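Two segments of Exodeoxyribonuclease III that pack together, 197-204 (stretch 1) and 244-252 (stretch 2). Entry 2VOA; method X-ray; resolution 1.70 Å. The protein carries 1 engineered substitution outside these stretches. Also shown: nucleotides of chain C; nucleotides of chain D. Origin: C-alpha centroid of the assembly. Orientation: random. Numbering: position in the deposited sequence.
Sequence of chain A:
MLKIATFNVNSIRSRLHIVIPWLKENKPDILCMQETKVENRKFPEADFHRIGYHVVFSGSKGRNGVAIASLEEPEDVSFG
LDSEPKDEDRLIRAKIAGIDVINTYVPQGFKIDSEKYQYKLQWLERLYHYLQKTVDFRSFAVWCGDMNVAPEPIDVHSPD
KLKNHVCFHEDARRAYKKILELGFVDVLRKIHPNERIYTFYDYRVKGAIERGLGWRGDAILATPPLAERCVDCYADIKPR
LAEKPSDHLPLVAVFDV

Stretch 1 (197-204) IYTFYDYR
Stretch 2 (244-252) KPSDHLPLV

Two segments with little regular secondary structure can still be locked together by a few backbone hydrogen bonds, as residues 244-252 and 197-204 of this exonuclease illustrate. They run antiparallel, Phe200 (phi/psi -148/132) opposite His248 in a single bridge with CA atoms 4.3 Å apart. Lys244 (46/62) points away. Pro245 (-80/158) offers its O to Tyr203 OH (-55/-31, chi1 m), a 2.7 Å hydrogen bond. Ser246 (-64/158) also faces away; its OG, chi1 t, accepts from His248 N at 3.3 Å. Asp247 (-75/-20, chi1 p) points toward the partner: its CB sits 3.6 Å from the Tyr203 ring centroid, while DC2 of chain C covers the opposite face. Asp247 O accepts from Tyr201 N (-132/123) at 3.1 Å, nearly linear at 174°, and a water links Asp247 OD2 (2.8 Å) to Tyr203 N (2.9 Å). At His248 (-94/160, chi1 m) the ring receives Phe200 CB (chi1 t) over its face, 4.1 Å from the centroid; the two rings lie oblique at 41°. Leu249 (-104/148, chi m,p) closes the bridge, its N donating to Thr199 O (-108/2, chi1 p) at 2.8 Å, and its CD1 meets the edge of Tyr201 (chi1 m) at CE1, 3.7 Å. Pro250 (-63/144) turns away, whereas Leu251 (-113/129, chi t,p) brings CD1 within 4.2 Å of Thr199 CG2.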

# COMPACT_ATOMS: atom_id res chain seq x y z
N ILE A 197 23.27 17.97 7.26
CA ILE A 197 21.90 17.72 7.70
C ILE A 197 21.06 17.67 6.43
O ILE A 197 21.05 18.62 5.66
CB ILE A 197 21.37 18.84 8.59
CG1 ILE A 197 22.20 18.94 9.88
CG2 ILE A 197 19.85 18.59 8.93
CD1 ILE A 197 21.81 20.07 10.79
N TYR A 198 20.36 16.54 6.22
CA TYR A 198 19.63 16.35 4.97
C TYR A 198 18.14 16.18 5.27
O TYR A 198 17.78 15.60 6.29
CB TYR A 198 20.16 15.15 4.17
CG TYR A 198 21.62 15.29 3.85
CD1 TYR A 198 22.51 14.28 4.20
CD2 TYR A 198 22.12 16.44 3.23
CE1 TYR A 198 23.87 14.37 3.92
CE2 TYR A 198 23.50 16.54 2.93
CZ TYR A 198 24.36 15.52 3.31
OH TYR A 198 25.71 15.61 3.03
N THR A 199 17.32 16.76 4.41
CA THR A 199 15.87 16.70 4.54
C THR A 199 15.24 15.79 3.47
O THR A 199 14.02 15.69 3.38
CB THR A 199 15.23 18.12 4.47
OG1 THR A 199 15.67 18.80 3.29
CG2 THR A 199 15.59 18.94 5.73
N PHE A 200 16.10 15.19 2.64
CA PHE A 200 15.66 14.34 1.53
C PHE A 200 16.67 13.23 1.26
O PHE A 200 17.87 13.48 1.16
CB PHE A 200 15.47 15.17 0.27
CG PHE A 200 15.27 14.34 -0.97
CD1 PHE A 200 14.07 13.66 -1.17
CD2 PHE A 200 16.27 14.24 -1.92
CE1 PHE A 200 13.87 12.87 -2.33
CE2 PHE A 200 16.08 13.47 -3.09
CZ PHE A 200 14.86 12.78 -3.28
N TYR A 201 16.17 12.00 1.14
CA TYR A 201 16.97 10.86 0.69
C TYR A 201 16.14 10.17 -0.38
O TYR A 201 15.00 9.78 -0.12
CB TYR A 201 17.23 9.88 1.84
CG TYR A 201 18.10 10.43 2.94
CD1 TYR A 201 17.52 11.05 4.04
CD2 TYR A 201 19.49 10.29 2.90
CE1 TYR A 201 18.31 11.56 5.08
CE2 TYR A 201 20.28 10.79 3.93
CZ TYR A 201 19.68 11.42 5.01
OH TYR A 201 20.45 11.90 6.05
N ASP A 202 16.71 10.03 -1.57
CA ASP A 202 15.99 9.45 -2.71
C ASP A 202 15.64 7.99 -2.43
O ASP A 202 16.51 7.24 -2.01
CB ASP A 202 16.85 9.58 -3.98
CG ASP A 202 16.09 9.27 -5.24
OD1 ASP A 202 15.45 8.21 -5.32
OD2 ASP A 202 16.19 10.06 -6.21
N TYR A 203 14.38 7.61 -2.64
CA TYR A 203 13.96 6.22 -2.41
C TYR A 203 14.81 5.21 -3.19
O TYR A 203 15.00 4.05 -2.77
CB TYR A 203 12.53 6.02 -2.90
CG TYR A 203 11.40 6.64 -2.10
CD1 TYR A 203 10.41 7.39 -2.74
CD2 TYR A 203 11.27 6.43 -0.72
CE1 TYR A 203 9.32 7.91 -2.05
CE2 TYR A 203 10.18 6.96 -0.00
CZ TYR A 203 9.21 7.68 -0.68
OH TYR A 203 8.13 8.19 0.01
N ARG A 204 15.29 5.65 -4.35
CA ARG A 204 15.96 4.77 -5.30
C ARG A 204 17.39 4.45 -4.93
O ARG A 204 18.00 3.53 -5.47
CB ARG A 204 15.94 5.42 -6.68
CG ARG A 204 14.60 5.40 -7.35
CD ARG A 204 14.57 6.32 -8.56
NE ARG A 204 14.62 7.72 -8.18
CZ ARG A 204 14.46 8.73 -9.04
NH1 ARG A 204 14.24 8.48 -10.33
NH2 ARG A 204 14.53 9.97 -8.60
N LYS A 244 6.72 2.75 5.46
CA LYS A 244 6.17 3.56 4.35
C LYS A 244 6.39 5.06 4.59
O LYS A 244 5.44 5.85 4.70
CB LYS A 244 4.70 3.19 4.08
CG LYS A 244 4.53 1.80 3.47
CD LYS A 244 3.06 1.45 3.34
CE LYS A 244 2.84 0.25 2.43
NZ LYS A 244 1.42 0.20 1.96
N PRO A 245 7.67 5.47 4.66
CA PRO A 245 7.99 6.87 4.93
C PRO A 245 7.88 7.75 3.70
O PRO A 245 7.96 7.24 2.58
CB PRO A 245 9.46 6.80 5.36
CG PRO A 245 10.02 5.63 4.58
CD PRO A 245 8.87 4.63 4.47
N SER A 246 7.71 9.05 3.91
CA SER A 246 7.98 10.03 2.84
C SER A 246 9.48 9.94 2.51
O SER A 246 10.26 9.51 3.35
CB SER A 246 7.71 11.46 3.32
OG SER A 246 7.88 12.35 2.22
N ASP A 247 9.88 10.38 1.31
CA ASP A 247 11.31 10.49 1.02
C ASP A 247 11.96 11.71 1.70
O ASP A 247 13.18 11.73 1.89
CB ASP A 247 11.63 10.43 -0.50
CG ASP A 247 10.70 11.29 -1.36
OD1 ASP A 247 9.89 12.10 -0.83
OD2 ASP A 247 10.83 11.18 -2.60
N HIS A 248 11.15 12.69 2.10
CA HIS A 248 11.63 13.85 2.86
C HIS A 248 11.48 13.66 4.38
O HIS A 248 10.65 12.85 4.83
CB HIS A 248 10.88 15.12 2.42
CG HIS A 248 11.21 15.56 1.04
ND1 HIS A 248 11.91 16.72 0.78
CD2 HIS A 248 10.90 15.02 -0.16
CE1 HIS A 248 12.05 16.86 -0.53
NE2 HIS A 248 11.46 15.84 -1.12
N LEU A 249 12.26 14.44 5.14
CA LEU A 249 12.14 14.56 6.61
C LEU A 249 11.44 15.89 6.97
O LEU A 249 11.63 16.89 6.26
CB LEU A 249 13.55 14.64 7.24
CG LEU A 249 14.48 13.44 7.36
CD1 LEU A 249 14.96 12.95 6.00
CD2 LEU A 249 15.66 13.83 8.23
N PRO A 250 10.66 15.92 8.08
CA PRO A 250 10.24 17.25 8.56
C PRO A 250 11.44 18.10 8.99
O PRO A 250 12.42 17.57 9.55
CB PRO A 250 9.40 16.93 9.82
CG PRO A 250 8.91 15.56 9.59
CD PRO A 250 10.10 14.86 8.94
N LEU A 251 11.35 19.40 8.72
CA LEU A 251 12.32 20.36 9.20
C LEU A 251 11.55 21.23 10.21
O LEU A 251 10.44 21.69 9.89
CB LEU A 251 12.90 21.18 8.04
CG LEU A 251 13.95 22.23 8.42
CD1 LEU A 251 15.22 21.56 8.96
CD2 LEU A 251 14.24 23.15 7.21
N VAL A 252 12.12 21.39 11.41
CA VAL A 252 11.43 22.02 12.55
C VAL A 252 12.24 23.22 13.03
O VAL A 252 13.47 23.13 13.13
CB VAL A 252 11.25 21.02 13.74
CG1 VAL A 252 10.42 21.64 14.88
CG2 VAL A 252 10.62 19.71 13.26
O5' DG C 1 14.76 1.31 -6.07
C5' DG C 1 13.51 0.84 -5.60
C4' DG C 1 12.92 1.83 -4.61
O4' DG C 1 12.74 3.16 -5.17
C3' DG C 1 11.54 1.44 -4.10
O3' DG C 1 11.38 1.98 -2.80
C2' DG C 1 10.59 2.12 -5.08
C1' DG C 1 11.36 3.40 -5.40
N9 DG C 1 11.26 3.82 -6.79
C8 DG C 1 11.33 3.03 -7.92
N7 DG C 1 11.25 3.71 -9.02
C5 DG C 1 11.15 5.02 -8.60
C6 DG C 1 11.02 6.19 -9.36
O6 DG C 1 10.99 6.26 -10.60
N1 DG C 1 10.94 7.33 -8.55
C2 DG C 1 10.96 7.33 -7.17
N2 DG C 1 10.87 8.52 -6.55
N3 DG C 1 11.08 6.21 -6.44
C4 DG C 1 11.16 5.11 -7.23
P DC C 2 10.19 1.56 -1.84
OP1 DC C 2 10.68 1.88 -0.48
OP2 DC C 2 9.73 0.18 -2.17
O5' DC C 2 8.97 2.50 -2.21
C5' DC C 2 9.10 3.88 -1.89
C4' DC C 2 8.04 4.68 -2.60
O4' DC C 2 8.46 4.82 -3.98
C3' DC C 2 6.63 4.08 -2.61
O3' DC C 2 5.73 5.07 -2.22
C2' DC C 2 6.39 3.76 -4.08
C1' DC C 2 7.27 4.82 -4.74
N1 DC C 2 7.56 4.58 -6.21
C2 DC C 2 7.67 5.69 -7.06
O2 DC C 2 7.57 6.83 -6.59
N3 DC C 2 7.89 5.48 -8.38
C4 DC C 2 7.98 4.23 -8.85
N4 DC C 2 8.20 4.10 -10.17
C5 DC C 2 7.87 3.09 -8.02
C6 DC C 2 7.65 3.30 -6.71
P DC D 10 7.83 16.76 -11.75
OP1 DC D 10 7.16 17.95 -11.16
OP2 DC D 10 8.70 16.88 -12.95
O5' DC D 10 8.69 16.09 -10.61
C5' DC D 10 8.13 15.91 -9.31
C4' DC D 10 9.15 15.14 -8.51
O4' DC D 10 9.26 13.80 -9.02
C3' DC D 10 10.57 15.70 -8.59
O3' DC D 10 11.03 15.93 -7.28
C2' DC D 10 11.41 14.63 -9.28
C1' DC D 10 10.61 13.38 -8.93
N1 DC D 10 10.77 12.18 -9.80
C2 DC D 10 10.86 10.92 -9.17
O2 DC D 10 10.81 10.86 -7.93
N3 DC D 10 10.99 9.81 -9.93
C4 DC D 10 11.03 9.91 -11.26
N4 DC D 10 11.17 8.76 -11.94
C5 DC D 10 10.95 11.17 -11.93
C6 DC D 10 10.81 12.28 -11.17
O HOH W 1 12.62 9.55 -3.99